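Local coordinates for protein Cas6b (PDB 4Z7K) that probably cleaves CRISPR repeat RNA as a Cas6-family endoribonuclease during crRNA maturation, processing RNA that lacks a stem-loop, at residues H7-I13 with R59-I64; Y49-K55 with V208-T214. Residue numbers count along the deposited sequence, not the author numbering.

Contact 1 of 2, residues H7-I13 with R59-I64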
loop_
_atom_site.group_PDB
_atom_site.type_symbol
_atom_site.label_atom_id
_atom_site.label_comp_id
_atom_site.label_asym_id
_atom_site.label_seq_id
_atom_site.Cartn_x
_atom_site.Cartn_y
_atom_site.Cartn_z
ATOM N N HIS B 7 12.613 -29.380 1.644
ATOM C CA HIS B 7 12.944 -28.654 0.406
ATOM C C HIS B 7 12.807 -29.568 -0.792
ATOM O O HIS B 7 13.221 -30.728 -0.740
ATOM C CB HIS B 7 14.380 -28.100 0.390
ATOM C CG HIS B 7 14.853 -27.520 1.687
ATOM N ND1 HIS B 7 14.014 -27.224 2.737
ATOM C CD2 HIS B 7 16.101 -27.183 2.094
ATOM C CE1 HIS B 7 14.723 -26.719 3.734
ATOM N NE2 HIS B 7 15.992 -26.692 3.372
ATOM N N ILE B 8 12.272 -29.028 -1.883
ATOM C CA ILE B 8 12.244 -29.731 -3.164
ATOM C C ILE B 8 12.877 -28.915 -4.276
ATOM O O ILE B 8 12.438 -27.805 -4.557
ATOM C CB ILE B 8 10.800 -30.074 -3.560
ATOM C CG1 ILE B 8 10.326 -31.312 -2.802
ATOM C CG2 ILE B 8 10.689 -30.300 -5.050
ATOM C CD1 ILE B 8 8.841 -31.530 -2.900
ATOM N N SER B 9 13.882 -29.465 -4.941
ATOM C CA SER B 9 14.596 -28.678 -5.927
ATOM C C SER B 9 14.694 -29.413 -7.257
ATOM O O SER B 9 14.890 -30.625 -7.271
ATOM C CB SER B 9 15.994 -28.337 -5.400
ATOM O OG SER B 9 16.518 -27.161 -6.014
ATOM N N TYR B 10 14.574 -28.687 -8.369
ATOM C CA TYR B 10 14.686 -29.295 -9.697
ATOM C C TYR B 10 15.906 -28.689 -10.381
ATOM O O TYR B 10 15.762 -27.701 -11.094
ATOM C CB TYR B 10 13.432 -29.054 -10.570
ATOM C CG TYR B 10 12.101 -29.500 -9.995
ATOM C CD1 TYR B 10 12.005 -30.620 -9.191
ATOM C CD2 TYR B 10 10.927 -28.804 -10.282
ATOM C CE1 TYR B 10 10.782 -31.028 -8.665
ATOM C CE2 TYR B 10 9.695 -29.202 -9.756
ATOM C CZ TYR B 10 9.631 -30.318 -8.952
ATOM O OH TYR B 10 8.427 -30.742 -8.424
ATOM N N PRO B 11 17.104 -29.288 -10.196
ATOM C CA PRO B 11 18.347 -28.626 -10.609
ATOM C C PRO B 11 18.521 -28.447 -12.107
ATOM O O PRO B 11 19.194 -27.509 -12.485
ATOM C CB PRO B 11 19.441 -29.548 -10.063
ATOM C CG PRO B 11 18.786 -30.381 -9.052
ATOM C CD PRO B 11 17.381 -30.566 -9.529
ATOM N N ASN B 12 17.917 -29.278 -12.940
ATOM C CA ASN B 12 18.198 -29.235 -14.379
ATOM C C ASN B 12 17.418 -28.129 -15.088
ATOM O O ASN B 12 17.735 -27.729 -16.205
ATOM C CB ASN B 12 17.887 -30.597 -15.025
ATOM C CG ASN B 12 16.380 -30.939 -15.016
ATOM O OD1 ASN B 12 15.854 -31.487 -14.036
ATOM N ND2 ASN B 12 15.694 -30.635 -16.117
ATOM N N ILE B 13 16.385 -27.637 -14.427
ATOM C CA ILE B 13 15.613 -26.531 -14.959
ATOM C C ILE B 13 16.158 -25.182 -14.505
ATOM O O ILE B 13 16.207 -24.922 -13.310
ATOM C CB ILE B 13 14.153 -26.652 -14.507
ATOM C CG1 ILE B 13 13.669 -28.089 -14.682
ATOM C CG2 ILE B 13 13.280 -25.671 -15.255
ATOM C CD1 ILE B 13 12.178 -28.256 -14.465
ATOM N N ARG B 59 20.641 -21.301 -10.051
ATOM C CA ARG B 59 19.522 -20.427 -10.348
ATOM C C ARG B 59 18.433 -21.395 -10.865
ATOM O O ARG B 59 17.980 -21.372 -12.018
ATOM C CB ARG B 59 20.008 -19.361 -11.344
ATOM C CG ARG B 59 19.104 -18.880 -12.425
ATOM C CD ARG B 59 18.162 -18.055 -11.659
ATOM N NE ARG B 59 18.822 -16.976 -10.951
ATOM C CZ ARG B 59 18.213 -16.235 -10.036
ATOM N NH1 ARG B 59 16.958 -16.497 -9.722
ATOM N NH2 ARG B 59 18.856 -15.250 -9.429
ATOM N N SER B 60 17.990 -22.246 -9.952
ATOM C CA SER B 60 17.011 -23.261 -10.286
ATOM C C SER B 60 15.965 -23.487 -9.184
ATOM O O SER B 60 16.311 -23.416 -8.003
ATOM C CB SER B 60 17.809 -24.531 -10.614
ATOM O OG SER B 60 16.997 -25.642 -10.883
ATOM N N PRO B 61 14.711 -23.830 -9.563
ATOM C CA PRO B 61 13.527 -23.868 -8.689
ATOM C C PRO B 61 13.662 -24.613 -7.378
ATOM O O PRO B 61 14.281 -25.670 -7.292
ATOM C CB PRO B 61 12.500 -24.609 -9.541
ATOM C CG PRO B 61 12.848 -24.250 -10.900
ATOM C CD PRO B 61 14.342 -24.155 -10.947
ATOM N N LEU B 62 13.030 -24.044 -6.364
ATOM C CA LEU B 62 12.998 -24.616 -5.040
ATOM C C LEU B 62 11.575 -24.488 -4.492
ATOM O O LEU B 62 10.890 -23.498 -4.754
ATOM C CB LEU B 62 14.000 -23.913 -4.142
ATOM C CG LEU B 62 14.048 -24.353 -2.688
ATOM C CD1 LEU B 62 14.447 -25.800 -2.590
ATOM C CD2 LEU B 62 15.033 -23.488 -1.949
ATOM N N ILE B 63 11.111 -25.507 -3.778
ATOM C CA ILE B 63 9.759 -25.509 -3.241
ATOM C C ILE B 63 9.842 -25.858 -1.777
ATOM O O ILE B 63 10.363 -26.921 -1.421
ATOM C CB ILE B 63 8.870 -26.526 -3.921
ATOM C CG1 ILE B 63 8.960 -26.370 -5.430
ATOM C CG2 ILE B 63 7.448 -26.386 -3.407
ATOM C CD1 ILE B 63 7.726 -26.793 -6.148
ATOM N N ILE B 64 9.331 -24.981 -0.921
ATOM C CA ILE B 64 9.490 -25.197 0.508
ATOM C C ILE B 64 8.174 -25.610 1.138
ATOM O O ILE B 64 7.140 -25.002 0.864
ATOM C CB ILE B 64 10.002 -23.939 1.218
ATOM C CG1 ILE B 64 11.155 -23.329 0.443
ATOM C CG2 ILE B 64 10.463 -24.274 2.620
ATOM C CD1 ILE B 64 12.452 -24.051 0.679
#
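I8 and I63 form the hydrogen-bonded pair where strand 7-9 meets strand 60-64. I8 N donates to I63 O (2.9 Å), and I63 N donates to I8 O (2.8 Å). Past this pair, P61 O takes two donors, Y10 N at 3.2 Å and the hydroxyl S9 OG at 3.0 Å. The strands are antiparallel, with axes 4.6 Å apart. They are the central pair of the N-terminal sheet, whose 2-3-1-4 strand order is that of the ferredoxin-like RAMP fold. The amides of L62 and I64 turn to the next strand, 52-57, while S9 pairs with N98. I8 and I63 share one face and touch CB to CB at 4.1 Å; helix 20-30 covers I63 there through F27. H7 and L62 lie on the other face. Y10-I13 makes a type I turn with a weak 3.4 Å bond from I13 N to Y10 O. S60 OG donates to I13 O (2.7 Å). The N12 side chain bonds to the backbone of D93, T95 and E96.

Contact 2 of 2, residues Y49-K55 with V208-T214. With nucleotides of chain C.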
loop_
_atom_site.group_PDB
_atom_site.type_symbol
_atom_site.label_atom_id
_atom_site.label_comp_id
_atom_site.label_asym_id
_atom_site.label_seq_id
_atom_site.Cartn_x
_atom_site.Cartn_y
_atom_site.Cartn_z
ATOM N N TYR B 49 1.085 -16.968 7.571
ATOM C CA TYR B 49 2.383 -17.176 6.952
ATOM C C TYR B 49 2.380 -18.463 6.145
ATOM O O TYR B 49 2.135 -19.536 6.720
ATOM C CB TYR B 49 3.464 -17.245 8.023
ATOM C CG TYR B 49 4.867 -17.462 7.495
ATOM C CD1 TYR B 49 5.496 -16.491 6.711
ATOM C CD2 TYR B 49 5.579 -18.605 7.819
ATOM C CE1 TYR B 49 6.776 -16.672 6.242
ATOM C CE2 TYR B 49 6.861 -18.796 7.358
ATOM C CZ TYR B 49 7.456 -17.825 6.569
ATOM O OH TYR B 49 8.738 -18.017 6.106
ATOM N N PRO B 50 2.691 -18.359 4.822
ATOM C CA PRO B 50 2.669 -19.452 3.826
ATOM C C PRO B 50 3.574 -20.617 4.200
ATOM O O PRO B 50 4.777 -20.412 4.366
ATOM C CB PRO B 50 3.158 -18.782 2.533
ATOM C CG PRO B 50 2.856 -17.355 2.723
ATOM C CD PRO B 50 3.048 -17.077 4.193
ATOM N N GLN B 51 3.005 -21.813 4.345
ATOM C CA GLN B 51 3.797 -22.973 4.733
ATOM C C GLN B 51 4.122 -23.786 3.495
ATOM O O GLN B 51 4.706 -24.869 3.584
ATOM C CB GLN B 51 3.082 -23.775 5.827
ATOM C CG GLN B 51 2.086 -22.897 6.601
ATOM C CD GLN B 51 1.522 -23.542 7.860
ATOM O OE1 GLN B 51 1.963 -24.614 8.282
ATOM N NE2 GLN B 51 0.545 -22.874 8.475
ATOM N N ILE B 52 3.735 -23.232 2.346
ATOM C CA ILE B 52 4.287 -23.625 1.047
ATOM C C ILE B 52 4.726 -22.363 0.303
ATOM O O ILE B 52 3.888 -21.510 0.011
ATOM C CB ILE B 52 3.278 -24.401 0.160
ATOM C CG1 ILE B 52 3.095 -25.830 0.656
ATOM C CG2 ILE B 52 3.779 -24.471 -1.285
ATOM C CD1 ILE B 52 4.297 -26.684 0.427
ATOM N N GLN B 53 6.021 -22.252 -0.011
ATOM C CA GLN B 53 6.582 -21.062 -0.679
ATOM C C GLN B 53 7.413 -21.423 -1.917
ATOM O O GLN B 53 8.188 -22.382 -1.900
ATOM C CB GLN B 53 7.466 -20.274 0.286
ATOM C CG GLN B 53 6.886 -20.092 1.661
ATOM C CD GLN B 53 7.912 -19.588 2.642
ATOM O OE1 GLN B 53 8.866 -18.914 2.257
ATOM N NE2 GLN B 53 7.741 -19.926 3.914
ATOM N N PHE B 54 7.279 -20.637 -2.975
ATOM C CA PHE B 54 8.020 -20.904 -4.199
ATOM C C PHE B 54 9.129 -19.885 -4.469
ATOM O O PHE B 54 8.888 -18.686 -4.537
ATOM C CB PHE B 54 7.054 -20.974 -5.363
ATOM C CG PHE B 54 5.972 -21.970 -5.154
ATOM C CD1 PHE B 54 4.721 -21.571 -4.730
ATOM C CD2 PHE B 54 6.221 -23.318 -5.330
ATOM C CE1 PHE B 54 3.736 -22.490 -4.520
ATOM C CE2 PHE B 54 5.245 -24.242 -5.125
ATOM C CZ PHE B 54 3.998 -23.832 -4.721
ATOM N N LYS B 55 10.350 -20.385 -4.616
ATOM C CA LYS B 55 11.525 -19.536 -4.697
ATOM C C LYS B 55 12.378 -19.928 -5.907
ATOM O O LYS B 55 12.324 -21.082 -6.344
ATOM C CB LYS B 55 12.315 -19.656 -3.394
ATOM C CG LYS B 55 11.472 -19.304 -2.176
ATOM C CD LYS B 55 12.118 -19.662 -0.848
ATOM C CE LYS B 55 11.373 -18.989 0.316
ATOM N NZ LYS B 55 11.130 -17.502 0.215
ATOM N N VAL B 208 6.150 -13.561 0.621
ATOM C CA VAL B 208 7.127 -14.575 0.912
ATOM C C VAL B 208 6.892 -15.820 0.071
ATOM O O VAL B 208 7.814 -16.560 -0.271
ATOM C CB VAL B 208 7.066 -14.884 2.406
ATOM C CG1 VAL B 208 6.996 -16.376 2.680
ATOM C CG2 VAL B 208 8.220 -14.207 3.122
ATOM N N SER B 209 5.637 -16.029 -0.274
ATOM C CA SER B 209 5.220 -17.146 -1.099
ATOM C C SER B 209 5.859 -17.158 -2.485
ATOM O O SER B 209 6.134 -18.230 -3.024
ATOM C CB SER B 209 3.698 -17.110 -1.232
ATOM O OG SER B 209 3.276 -15.860 -1.766
ATOM N N ARG B 210 6.088 -15.979 -3.062
ATOM C CA ARG B 210 6.649 -15.904 -4.411
ATOM C C ARG B 210 8.153 -15.992 -4.377
ATOM O O ARG B 210 8.802 -15.952 -5.426
ATOM C CB ARG B 210 6.286 -14.599 -5.112
ATOM C CG ARG B 210 4.880 -14.137 -4.962
ATOM C CD ARG B 210 4.642 -13.040 -5.963
ATOM N NE ARG B 210 3.256 -12.605 -5.944
ATOM C CZ ARG B 210 2.328 -13.081 -6.763
ATOM N NH1 ARG B 210 2.647 -14.005 -7.664
ATOM N NH2 ARG B 210 1.082 -12.631 -6.691
ATOM N N GLY B 211 8.706 -16.122 -3.174
ATOM C CA GLY B 211 10.131 -16.308 -3.033
ATOM C C GLY B 211 10.906 -15.121 -2.496
ATOM O O GLY B 211 12.136 -15.183 -2.408
ATOM N N PHE B 212 10.211 -14.035 -2.175
ATOM C CA PHE B 212 10.876 -12.842 -1.672
ATOM C C PHE B 212 11.318 -13.044 -0.228
ATOM O O PHE B 212 10.713 -13.827 0.512
ATOM C CB PHE B 212 9.960 -11.624 -1.759
ATOM C CG PHE B 212 9.702 -11.151 -3.159
ATOM C CD1 PHE B 212 8.614 -11.600 -3.867
ATOM C CD2 PHE B 212 10.534 -10.237 -3.756
ATOM C CE1 PHE B 212 8.367 -11.153 -5.152
ATOM C CE2 PHE B 212 10.289 -9.793 -5.030
ATOM C CZ PHE B 212 9.203 -10.254 -5.730
ATOM N N GLY B 213 12.403 -12.367 0.147
ATOM C CA GLY B 213 12.897 -12.379 1.514
ATOM C C GLY B 213 13.481 -13.703 1.984
ATOM O O GLY B 213 13.407 -14.046 3.165
ATOM N N THR B 214 14.074 -14.453 1.069
ATOM C CA THR B 214 14.580 -15.781 1.399
ATOM C C THR B 214 15.850 -15.695 2.264
ATOM O O THR B 214 16.760 -14.946 1.930
ATOM C CB THR B 214 14.862 -16.557 0.116
ATOM O OG1 THR B 214 13.784 -16.353 -0.809
ATOM C CG2 THR B 214 15.023 -18.032 0.417
ATOM P P DC C 23 -0.109 -14.799 -0.727
ATOM O OP1 DC C 23 -0.036 -16.192 -1.201
ATOM O OP2 DC C 23 1.083 -13.919 -0.891
ATOM O "O5'" DC C 23 -1.353 -14.073 -1.404
ATOM C "C5'" DC C 23 -2.293 -14.820 -2.085
ATOM C "C4'" DC C 23 -2.833 -13.998 -3.208
ATOM O "O4'" DC C 23 -3.195 -12.722 -2.679
ATOM C "C3'" DC C 23 -1.821 -13.719 -4.304
ATOM O "O3'" DC C 23 -1.883 -14.781 -5.283
ATOM C "C2'" DC C 23 -2.286 -12.372 -4.853
ATOM C "C1'" DC C 23 -2.934 -11.715 -3.627
ATOM N N1 DC C 23 -2.098 -10.708 -2.981
ATOM C C2 DC C 23 -1.979 -9.444 -3.554
ATOM O O2 DC C 23 -2.588 -9.191 -4.601
ATOM N N3 DC C 23 -1.205 -8.525 -2.942
ATOM C C4 DC C 23 -0.561 -8.819 -1.817
ATOM N N4 DC C 23 0.190 -7.861 -1.261
ATOM C C5 DC C 23 -0.662 -10.108 -1.212
ATOM C C6 DC C 23 -1.436 -11.017 -1.826
#
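A 3-10 turn, not a strand, docks on the edge of a sheet here. F54 N donates to S209 O at 2.7 Å, the single backbone hydrogen bond between 49-55 and 208-214. The next step brings K55 and G211 to 3.9 Å between CA atoms. G211 has a phi of 108°, and a CB on it would clash with F54 O and K55 CA. K55 CG instead packs on G211 CA at 3.4 Å. K55 NZ reaches T214 OG1 (3.1 Å) and, weakly, V208 O (3.5 Å); T214 OG1 also bonds to T119. V208 CG1 packs against Y49 CE1 at 3.6 Å. Segment 208-214 belongs to the glycine-rich loop characteristic of RAMP proteins, and it meets the bound nucleic acid. S209 OG donates to OP2 of DC23 of chain C at 3.1 Å, and R210 forms a salt bridge with an RNA phosphate. Strand 60-66 flanks 52-57 on its other edge. Helix 20-30 lies against F54, S209 and R210, and the loop runs on into strand 215-217.

The centres of contacts 1 and 2 lie about 13 Å apart. Their segments alternate along the chain: 7-13, 49-55, 59-64, then 208-214. Strands 52-57 and 60-66 follow each other and are neighbours in the N-terminal sheet, joined by probable hydrogen bonds from I64 N to Q53 O and L62 N to K55 O (both 3.0 Å). Contact 1 lies within this sheet, its nearest atom about 11 Å from the nucleic acid. Contact 2 lies at strand 52-57, an edge strand within this chain, its centre about 3 Å from the chain centre; a loop of the C-terminal domain arrives there. The sheet of the first domain is thus tied directly to the RNA-contacting loop of the second.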